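Local coordinates for metallo-beta-lactamase (Chryseobacterium indologenes, PDB 3L6N), which hydrolyses the beta-lactam ring of penicillins, cephalosporins and carbapenems at a two-zinc site, conferring resistance to these antibiotics, at residues Ala71-His76 with Glu128-Asp133; Val144-Pro149 with Val153-Cys158; Lys94-Ala99 with Lys121-Gly126; Lys100-Leu105 with Lys110-Glu115. All coordinates share one frame; numbering follows the deposited sequence. Where two conformers were deposited one is given.

Interaction 1. Residues Ala71-His76 with Glu128-Asp133; sequences AVFATH and EEFVVD. With ZN (zinc ion), chain B.
Beyond the ring contact of Phe73 with Phe130, the segment 71-76 ends at a zinc ion gripped by four groups: His76 NE2 at 2.1 Å from the zinc, a water oxygen 1.9 Å from it, and the side chains of His78 and His139. His76 opens the His-X-His-X-Asp motif of the metallo-beta-lactamase superfamily, and the core contact three residues upstream, at Phe73, illustrates how such a metal-bearing loop grows out of a packed sheet. Phe130 presents its edge to a face of Phe73 in a T-shaped pair, with centroids 5.0 Å apart and planes at 89°. The atom that leads is Phe130 CE1, which stands over the Phe73 ring nearer its rim than its middle and lies 3.6 Å from Phe73 CZ; Phe130 CZ follows at 3.7 Å from Phe73 CE1. The two rings come from opposite directions. Phe130 has its CG between the backbone N and the carbonyl carbon (chi1 51°), which stands the ring out from its strand toward Phe73. Val132, two residues on, adds a looser touch from an oblique direction, its CG2 being 4.1 Å from Phe73 CD2. All three side chains are buried and apolar, and no hydrogen bond joins the segments, so this join between the two sheets of the sandwich rests on packing. Strand 69-73 runs between strands 41-45 and 94-97, bonded by its backbone to both, whereas strand 128-133 belongs to the facing sheet, where Phe130 also meets Val146 and Phe148 of strand 145-148.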
# COMPACT_ATOMS: atom_id res chain seq x y z
N ALA A 71 11.40 5.65 -6.09
CA ALA A 71 10.61 6.23 -5.01
C ALA A 71 9.83 5.14 -4.29
O ALA A 71 9.41 4.15 -4.92
CB ALA A 71 9.67 7.29 -5.54
N VAL A 72 9.64 5.32 -2.99
CA VAL A 72 8.83 4.38 -2.20
C VAL A 72 7.84 5.21 -1.40
O VAL A 72 8.24 6.12 -0.66
CB VAL A 72 9.72 3.58 -1.23
CG1 VAL A 72 8.87 2.68 -0.31
CG2 VAL A 72 10.74 2.74 -2.00
N PHE A 73 6.55 4.92 -1.57
CA PHE A 73 5.48 5.57 -0.80
C PHE A 73 4.89 4.58 0.20
O PHE A 73 4.56 3.46 -0.17
CB PHE A 73 4.37 6.06 -1.74
CG PHE A 73 4.70 7.31 -2.48
CD1 PHE A 73 5.62 7.31 -3.54
CD2 PHE A 73 4.07 8.51 -2.14
CE1 PHE A 73 5.92 8.48 -4.24
CE2 PHE A 73 4.36 9.69 -2.84
CZ PHE A 73 5.29 9.67 -3.89
N ALA A 74 4.76 5.01 1.45
CA ALA A 74 4.17 4.16 2.51
C ALA A 74 2.74 4.58 2.78
O ALA A 74 2.48 5.78 2.94
CB ALA A 74 5.00 4.28 3.80
N THR A 75 1.83 3.61 2.85
CA THR A 75 0.43 3.93 3.11
C THR A 75 0.02 3.84 4.59
O THR A 75 -1.11 4.16 4.95
CB THR A 75 -0.56 3.15 2.21
OG1 THR A 75 -0.50 1.75 2.53
CG2 THR A 75 -0.26 3.37 0.74
N HIS A 76 0.95 3.37 5.43
CA HIS A 76 0.96 3.64 6.88
C HIS A 76 2.24 3.08 7.49
O HIS A 76 3.14 2.64 6.75
CB HIS A 76 -0.35 3.23 7.64
CG HIS A 76 -0.67 1.76 7.66
ND1 HIS A 76 -1.30 1.13 6.61
CD2 HIS A 76 -0.56 0.84 8.64
CE1 HIS A 76 -1.50 -0.14 6.93
NE2 HIS A 76 -1.06 -0.34 8.15
N GLU A 128 3.66 9.67 -15.25
CA GLU A 128 2.58 9.03 -14.51
C GLU A 128 2.07 9.96 -13.42
O GLU A 128 2.79 10.88 -13.00
CB GLU A 128 3.08 7.73 -13.86
CG GLU A 128 3.58 6.68 -14.87
CD GLU A 128 2.50 6.13 -15.80
OE1 GLU A 128 1.30 6.06 -15.41
OE2 GLU A 128 2.85 5.76 -16.94
N GLU A 129 0.86 9.70 -12.94
CA GLU A 129 0.21 10.56 -11.95
C GLU A 129 -0.55 9.75 -10.92
O GLU A 129 -1.16 8.73 -11.25
CB GLU A 129 -0.76 11.51 -12.67
CG GLU A 129 -1.42 12.57 -11.83
CD GLU A 129 -2.51 13.30 -12.60
OE1 GLU A 129 -3.40 13.88 -11.96
OE2 GLU A 129 -2.48 13.28 -13.85
N PHE A 130 -0.52 10.20 -9.67
CA PHE A 130 -1.35 9.59 -8.63
C PHE A 130 -1.61 10.59 -7.51
O PHE A 130 -0.98 11.64 -7.45
CB PHE A 130 -0.69 8.30 -8.08
CG PHE A 130 0.74 8.49 -7.68
CD1 PHE A 130 1.07 8.77 -6.35
CD2 PHE A 130 1.77 8.39 -8.62
CE1 PHE A 130 2.41 8.95 -5.97
CE2 PHE A 130 3.10 8.56 -8.25
CZ PHE A 130 3.42 8.85 -6.92
N VAL A 131 -2.56 10.26 -6.63
CA VAL A 131 -2.91 11.11 -5.50
C VAL A 131 -2.94 10.24 -4.25
O VAL A 131 -3.60 9.22 -4.24
CB VAL A 131 -4.29 11.79 -5.69
CG1 VAL A 131 -4.66 12.65 -4.46
CG2 VAL A 131 -4.31 12.64 -6.96
N VAL A 132 -2.24 10.67 -3.20
CA VAL A 132 -2.33 10.00 -1.91
C VAL A 132 -3.37 10.75 -1.08
O VAL A 132 -3.22 11.96 -0.88
CB VAL A 132 -0.98 9.97 -1.18
CG1 VAL A 132 -1.11 9.23 0.16
CG2 VAL A 132 0.10 9.34 -2.05
N ASP A 133 -4.41 10.06 -0.64
CA ASP A 133 -5.53 10.69 0.07
C ASP A 133 -5.66 10.19 1.50
O ASP A 133 -5.56 8.98 1.76
CB ASP A 133 -6.84 10.40 -0.66
CG ASP A 133 -7.19 11.45 -1.71
OD1 ASP A 133 -7.65 11.04 -2.81
OD2 ASP A 133 -7.04 12.66 -1.44
ZN ZN B . -1.43 -2.05 9.31
O HOH W 1 -0.90 -3.58 8.29

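Interaction 2. Residues Val144-Pro149 with Val153-Cys158; sequences VVVWFP and VLDGGC. With ZN (zinc ion), chain C.
With CG anti to its own carbonyl carbon (chi1 -63°), Phe148 turns its ring edge to strand 153-157. Its CB lies 3.6 Å from Val153 O, and CG stays near the same oxygen. CD1 comes to 3.4 Å from Val153 O, which sits in the plane of the ring at its edge, and CE1 ends 4.1 Å from Asp155 CB. The two side chains run alongside each other, ring and carboxylate planes 17° apart. Val153 O is engaged twice, because Phe148 N also donates to it over 3.0 Å, almost in line with the C=O. Farther along, Val146 and Asp155 form a hydrogen-bonded antiparallel pair: Asp155 N reaches Val146 O at 2.7 Å, and Val146 N returns a bond to Asp155 O. The other side of the sheet carries Trp147 and Leu154, a non-hydrogen-bonded pair in which Leu154 CD1 approaches Trp147 CB at 4.0 Å. Where the strands part, a water donates to both Val144 O and Gly156 O, bridging two acceptors where direct bonds have ended. Beyond the hairpin, Cys158 SG, in one of two conformers, binds a zinc ion at 2.2 Å, a site completed by Asp80, His200 and a water. Strand 145-148 is flanked on its other edge by strand 128-133, strand 153-157 by strand 195-198, and Phe148, Val153 and Asp155 all pack on Met34 of strand 27-38 in the facing sheet.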
# COMPACT_ATOMS: atom_id res chain seq x y z
N VAL A 144 -3.62 5.83 4.64
CA VAL A 144 -3.96 6.61 3.46
C VAL A 144 -4.23 5.66 2.30
O VAL A 144 -3.84 4.49 2.34
CB VAL A 144 -2.85 7.62 3.08
CG1 VAL A 144 -2.75 8.72 4.13
CG2 VAL A 144 -1.49 6.91 2.89
N VAL A 145 -4.91 6.17 1.27
CA VAL A 145 -5.19 5.42 0.05
C VAL A 145 -4.46 6.10 -1.11
O VAL A 145 -4.06 7.26 -1.01
CB VAL A 145 -6.71 5.35 -0.25
CG1 VAL A 145 -7.47 4.65 0.90
CG2 VAL A 145 -7.31 6.76 -0.53
N VAL A 146 -4.28 5.37 -2.22
CA VAL A 146 -3.63 5.94 -3.39
C VAL A 146 -4.52 5.78 -4.61
O VAL A 146 -4.91 4.66 -4.97
CB VAL A 146 -2.23 5.31 -3.67
CG1 VAL A 146 -1.51 6.10 -4.76
CG2 VAL A 146 -1.38 5.29 -2.39
N TRP A 147 -4.86 6.91 -5.22
CA TRP A 147 -5.72 6.92 -6.41
C TRP A 147 -4.89 7.09 -7.66
O TRP A 147 -4.03 7.97 -7.73
CB TRP A 147 -6.74 8.07 -6.28
CG TRP A 147 -7.59 8.33 -7.50
CD1 TRP A 147 -7.68 9.49 -8.21
CD2 TRP A 147 -8.49 7.40 -8.14
NE1 TRP A 147 -8.57 9.35 -9.25
CE2 TRP A 147 -9.08 8.08 -9.23
CE3 TRP A 147 -8.86 6.08 -7.88
CZ2 TRP A 147 -10.02 7.47 -10.07
CZ3 TRP A 147 -9.79 5.47 -8.72
CH2 TRP A 147 -10.36 6.17 -9.80
N PHE A 148 -5.16 6.25 -8.66
CA PHE A 148 -4.45 6.27 -9.94
C PHE A 148 -5.43 6.65 -11.05
O PHE A 148 -6.07 5.77 -11.64
CB PHE A 148 -3.83 4.90 -10.21
CG PHE A 148 -2.79 4.49 -9.19
CD1 PHE A 148 -3.14 3.70 -8.10
CD2 PHE A 148 -1.47 4.91 -9.33
CE1 PHE A 148 -2.18 3.32 -7.16
CE2 PHE A 148 -0.49 4.55 -8.38
CZ PHE A 148 -0.86 3.74 -7.30
N PRO A 149 -5.56 7.96 -11.33
CA PRO A 149 -6.67 8.44 -12.18
C PRO A 149 -6.68 7.89 -13.60
O PRO A 149 -7.76 7.65 -14.15
CB PRO A 149 -6.49 9.96 -12.18
CG PRO A 149 -5.11 10.23 -11.74
CD PRO A 149 -4.76 9.08 -10.80
N VAL A 153 -7.87 2.85 -10.67
CA VAL A 153 -7.58 1.88 -9.62
C VAL A 153 -7.32 2.64 -8.32
O VAL A 153 -6.58 3.62 -8.32
CB VAL A 153 -6.33 1.02 -9.97
CG1 VAL A 153 -5.88 0.20 -8.77
CG2 VAL A 153 -6.63 0.11 -11.16
N LEU A 154 -7.94 2.17 -7.24
CA LEU A 154 -7.65 2.70 -5.92
C LEU A 154 -6.89 1.67 -5.12
O LEU A 154 -7.35 0.54 -4.96
CB LEU A 154 -8.94 3.04 -5.17
CG LEU A 154 -8.70 3.71 -3.81
CD1 LEU A 154 -8.25 5.16 -4.00
CD2 LEU A 154 -9.96 3.63 -2.95
N ASP A 155 -5.73 2.07 -4.61
CA ASP A 155 -5.00 1.23 -3.66
C ASP A 155 -5.59 1.54 -2.29
O ASP A 155 -5.31 2.58 -1.71
CB ASP A 155 -3.50 1.56 -3.69
CG ASP A 155 -2.67 0.64 -2.81
OD1 ASP A 155 -3.24 -0.23 -2.13
OD2 ASP A 155 -1.43 0.83 -2.81
N GLY A 156 -6.42 0.62 -1.80
CA GLY A 156 -7.14 0.82 -0.53
C GLY A 156 -6.28 0.61 0.69
O GLY A 156 -6.54 1.18 1.77
N GLY A 157 -5.23 -0.20 0.53
CA GLY A 157 -4.41 -0.61 1.66
C GLY A 157 -5.24 -1.30 2.72
O GLY A 157 -6.33 -1.82 2.46
N CYS A 158 -4.75 -1.26 3.95
CA CYS A 158 -5.31 -2.09 4.99
C CYS A 158 -6.59 -1.48 5.59
O CYS A 158 -7.27 -2.11 6.39
CB CYS A 158 -4.23 -2.43 6.01
SG CYS A 158 -2.68 -2.94 5.14
ZN ZN C . -1.60 -4.32 6.48
O HOH W 2 -4.84 2.33 3.74
O HOH W 1 -0.90 -3.58 8.29

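Interaction 3. Residues Lys94-Ala99 with Lys121-Gly126; sequences KTYATA and KPYRIG
Tyr96 and Tyr123 meet between the two sheets of the metallo-beta-lactamase sandwich, toward its surface, one ring from each sheet. Their planes are turned 81° against each other, yet the centroids are 5.9 Å apart and the approach is oblique, neither a stack nor a true edge-to-face pair. Each side chain has CG anti to its own carbonyl carbon (chi1 -68° for Tyr96), and the two lean toward each other from backbones whose CA atoms are still 11.2 Å apart. The two long side chains span the gap, with no hydrogen bond between the segments. Phe73 makes the pair a cluster of three: its ring stacks with that of Tyr96 and forms an edge-to-face pair with Tyr123. The hydroxyl of Tyr123 is hydrogen-bonded to the backbone N of Lys118, which ties the far end of that ring to the chain leading into its strand. Tyr123 was modelled in two conformers, and the geometry described is that of one of them. In that conformer the touch comes down to a single close pair of ring carbons, Tyr96 CE2 and Tyr123 CE1, at 4.1 Å.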
# COMPACT_ATOMS: atom_id res chain seq x y z
N LYS A 94 14.44 8.01 -2.79
CA LYS A 94 13.50 8.86 -2.08
C LYS A 94 12.37 8.04 -1.47
O LYS A 94 11.77 7.19 -2.14
CB LYS A 94 12.94 9.92 -3.01
CG LYS A 94 13.96 10.97 -3.43
CD LYS A 94 13.29 12.09 -4.18
CE LYS A 94 14.28 13.22 -4.43
NZ LYS A 94 13.62 14.35 -5.14
N THR A 95 12.09 8.28 -0.20
CA THR A 95 10.97 7.64 0.48
C THR A 95 9.96 8.69 0.92
O THR A 95 10.34 9.82 1.28
CB THR A 95 11.44 6.84 1.70
OG1 THR A 95 12.22 7.69 2.56
CG2 THR A 95 12.27 5.65 1.27
N TYR A 96 8.69 8.29 0.90
CA TYR A 96 7.58 9.22 1.10
C TYR A 96 6.61 8.67 2.14
O TYR A 96 6.15 7.52 2.03
CB TYR A 96 6.82 9.44 -0.21
CG TYR A 96 7.58 10.18 -1.28
CD1 TYR A 96 8.53 9.54 -2.06
CD2 TYR A 96 7.31 11.53 -1.53
CE1 TYR A 96 9.22 10.21 -3.05
CE2 TYR A 96 8.01 12.21 -2.53
CZ TYR A 96 8.95 11.54 -3.28
OH TYR A 96 9.65 12.20 -4.27
N ALA A 97 6.30 9.51 3.13
CA ALA A 97 5.30 9.17 4.14
C ALA A 97 4.66 10.45 4.62
O ALA A 97 5.24 11.53 4.49
CB ALA A 97 5.94 8.44 5.32
N THR A 98 3.45 10.34 5.15
CA THR A 98 2.82 11.50 5.78
C THR A 98 3.53 11.86 7.09
O THR A 98 4.25 11.03 7.67
CB THR A 98 1.35 11.25 6.11
OG1 THR A 98 1.28 10.19 7.08
CG2 THR A 98 0.54 10.90 4.87
N ALA A 99 3.31 13.08 7.56
CA ALA A 99 3.81 13.49 8.87
C ALA A 99 3.35 12.53 9.98
O ALA A 99 4.14 12.13 10.83
CB ALA A 99 3.40 14.92 9.18
N LYS A 121 -3.04 16.04 -3.20
CA LYS A 121 -2.39 16.75 -4.30
C LYS A 121 -1.76 15.76 -5.27
O LYS A 121 -1.14 14.79 -4.83
CB LYS A 121 -1.32 17.71 -3.80
CG LYS A 121 -1.84 18.78 -2.85
CD LYS A 121 -0.94 19.98 -2.80
CE LYS A 121 -0.96 20.82 -4.08
NZ LYS A 121 0.20 21.74 -4.12
N PRO A 122 -1.91 16.01 -6.58
CA PRO A 122 -1.27 15.14 -7.55
C PRO A 122 0.25 15.03 -7.37
O PRO A 122 0.93 16.03 -7.11
CB PRO A 122 -1.59 15.81 -8.90
CG PRO A 122 -2.85 16.58 -8.65
CD PRO A 122 -2.72 17.06 -7.23
N TYR A 123 0.75 13.81 -7.49
CA TYR A 123 2.17 13.55 -7.68
C TYR A 123 2.35 13.12 -9.11
O TYR A 123 1.57 12.30 -9.62
CB TYR A 123 2.64 12.42 -6.77
CG TYR A 123 2.94 12.88 -5.38
CD1 TYR A 123 4.19 13.39 -5.05
CD2 TYR A 123 1.96 12.83 -4.38
CE1 TYR A 123 4.47 13.84 -3.77
CE2 TYR A 123 2.24 13.28 -3.10
CZ TYR A 123 3.49 13.78 -2.80
OH TYR A 123 3.77 14.23 -1.54
N ARG A 124 3.37 13.68 -9.76
CA ARG A 124 3.68 13.33 -11.15
C ARG A 124 5.15 12.98 -11.26
O ARG A 124 6.03 13.76 -10.87
CB ARG A 124 3.35 14.50 -12.10
CG ARG A 124 1.90 14.91 -12.12
CD ARG A 124 1.67 16.12 -13.04
NE ARG A 124 0.28 16.57 -12.94
CZ ARG A 124 -0.16 17.41 -12.00
NH1 ARG A 124 0.66 17.88 -11.08
NH2 ARG A 124 -1.44 17.77 -11.98
N ILE A 125 5.43 11.78 -11.78
CA ILE A 125 6.80 11.33 -11.98
C ILE A 125 6.83 10.47 -13.24
O ILE A 125 5.95 9.62 -13.44
CB ILE A 125 7.32 10.56 -10.73
CG1 ILE A 125 8.63 9.81 -11.04
CG2 ILE A 125 6.28 9.62 -10.22
CD1 ILE A 125 9.58 9.76 -9.86
N GLY A 126 7.82 10.72 -14.09
CA GLY A 126 8.01 9.94 -15.32
C GLY A 126 6.77 9.76 -16.18
O GLY A 126 6.58 8.70 -16.78

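Interaction 4. Residues Lys100-Leu105 with Lys110-Glu115; sequences KTNEFL and KATSTE
Asn102 is the first residue of the helical segment 100-105 to reach the returning chain, and it meets Ser113 with both ends of its amide. Asn102 OD1 accepts from Ser113 N at 2.9 Å through a nearly straight bond (174°), the donor tilted out of the carbonyl plane, while Asn102 ND2 gives a hydrogen to Ser113 OG, also at 2.9 Å and practically in the amide plane. Two bonds to a single residue fix the rotation of the amide. Ser113 OG in turn donates to Glu115 O at 2.7 Å, making a short chain of bonds from the helix through Ser113 to the start of strand 115-116. Thr112 fits against the same amide, its CB only 3.3 Å from Asn102 OD1, and the two side chains cross at about a right angle. One turn later comes Leu105. With CG anti to its carbonyl carbon (chi1 -70°), it lies against the loop backbone, CD1 being 3.4 Å from Ala111 O, and CD2 touches Lys110 CD at 3.7 Å. The carbonyl of Leu105 receives Lys110 N at 2.8 Å. The Lys110 chain runs on extended, away from the helix, to a salt bridge with Asp79, which lies within the zinc-binding His-X-His-X-Asp sequence. The bond from Lys110 N back to Leu105 O spans five residues, a 6→1 bond at the C-terminal end of helix 99-107, from which the chain turns back toward edge strand 115-116 of the alpha/beta sandwich.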
# COMPACT_ATOMS: atom_id res chain seq x y z
N LYS A 100 2.07 12.12 9.93
CA LYS A 100 1.52 11.20 10.94
C LYS A 100 2.24 9.85 10.93
O LYS A 100 2.57 9.30 11.98
CB LYS A 100 0.02 11.00 10.73
CG LYS A 100 -0.80 12.28 10.92
CD LYS A 100 -0.92 12.66 12.40
CE LYS A 100 -1.82 13.89 12.58
NZ LYS A 100 -2.07 14.21 14.03
N THR A 101 2.47 9.33 9.73
CA THR A 101 3.14 8.05 9.59
C THR A 101 4.56 8.14 10.13
O THR A 101 5.03 7.24 10.84
CB THR A 101 3.11 7.59 8.12
OG1 THR A 101 1.77 7.21 7.80
CG2 THR A 101 4.02 6.38 7.88
N ASN A 102 5.24 9.24 9.82
CA ASN A 102 6.58 9.46 10.34
C ASN A 102 6.61 9.56 11.85
O ASN A 102 7.54 9.06 12.47
CB ASN A 102 7.23 10.69 9.71
CG ASN A 102 7.82 10.39 8.35
OD1 ASN A 102 8.24 9.26 8.08
ND2 ASN A 102 7.87 11.39 7.48
N GLU A 103 5.60 10.19 12.44
CA GLU A 103 5.51 10.29 13.90
C GLU A 103 5.40 8.90 14.52
O GLU A 103 6.01 8.64 15.56
CB GLU A 103 4.32 11.13 14.30
CG GLU A 103 4.57 12.62 14.16
CD GLU A 103 3.28 13.41 14.09
OE1 GLU A 103 2.18 12.84 14.27
OE2 GLU A 103 3.37 14.63 13.84
N PHE A 104 4.63 8.02 13.88
CA PHE A 104 4.51 6.64 14.35
C PHE A 104 5.82 5.86 14.19
O PHE A 104 6.22 5.12 15.08
CB PHE A 104 3.38 5.90 13.62
CG PHE A 104 1.99 6.27 14.08
CD1 PHE A 104 0.89 5.83 13.34
CD2 PHE A 104 1.76 7.03 15.23
CE1 PHE A 104 -0.41 6.11 13.74
CE2 PHE A 104 0.45 7.34 15.64
CZ PHE A 104 -0.64 6.87 14.89
N LEU A 105 6.47 6.00 13.03
CA LEU A 105 7.74 5.33 12.78
C LEU A 105 8.78 5.73 13.82
O LEU A 105 9.45 4.88 14.40
CB LEU A 105 8.25 5.63 11.37
CG LEU A 105 7.46 4.99 10.23
CD1 LEU A 105 7.84 5.64 8.89
CD2 LEU A 105 7.67 3.47 10.19
N LYS A 110 11.78 3.36 14.39
CA LYS A 110 12.06 2.98 13.00
C LYS A 110 12.50 4.18 12.16
O LYS A 110 12.32 5.33 12.55
CB LYS A 110 10.83 2.34 12.35
CG LYS A 110 10.28 1.10 13.04
CD LYS A 110 8.95 0.71 12.38
CE LYS A 110 8.29 -0.50 13.03
NZ LYS A 110 6.90 -0.69 12.47
N ALA A 111 13.08 3.90 10.99
CA ALA A 111 13.47 4.95 10.06
C ALA A 111 12.25 5.69 9.53
O ALA A 111 11.18 5.11 9.37
CB ALA A 111 14.28 4.37 8.90
N THR A 112 12.42 6.98 9.29
CA THR A 112 11.37 7.83 8.73
C THR A 112 11.66 8.13 7.26
O THR A 112 12.77 7.86 6.77
CB THR A 112 11.26 9.14 9.51
OG1 THR A 112 12.56 9.74 9.63
CG2 THR A 112 10.68 8.87 10.90
N SER A 113 10.67 8.68 6.57
CA SER A 113 10.83 9.02 5.15
C SER A 113 11.72 10.25 4.98
O SER A 113 11.93 11.02 5.93
CB SER A 113 9.47 9.28 4.50
OG SER A 113 8.91 10.49 4.98
N THR A 114 12.25 10.43 3.78
CA THR A 114 13.04 11.63 3.49
C THR A 114 12.19 12.73 2.86
O THR A 114 12.59 13.89 2.83
CB THR A 114 14.27 11.32 2.62
OG1 THR A 114 13.86 10.68 1.41
CG2 THR A 114 15.24 10.42 3.37
N GLU A 115 11.01 12.36 2.35
CA GLU A 115 10.06 13.31 1.79
C GLU A 115 8.71 13.19 2.48
O GLU A 115 8.31 12.10 2.88
CB GLU A 115 9.87 13.12 0.28
CG GLU A 115 11.08 12.60 -0.50
CD GLU A 115 12.27 13.54 -0.49
OE1 GLU A 115 13.41 13.04 -0.31
OE2 GLU A 115 12.06 14.76 -0.65

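In the fold
From the N terminus, strand 69-73 opens interaction 1, and the chain passes through the first zinc-binding loop to strand 94-97, where interaction 3 opens. Helix 99-107 follows, and interaction 4 closes first, folding the chain after the helix back on it before strand 115-116. Interaction 3 closes at 121-126 and interaction 1 at 128-133, so the three lie one within another and none cross. Interaction 2 comes afterwards, a local hairpin in series with them. Interactions 1 and 3 join the two sheets; interaction 2 extends the second sheet from strand 128-133. Ends of interactions 1 and 2 carry ligands of the two zinc ions, which share one water.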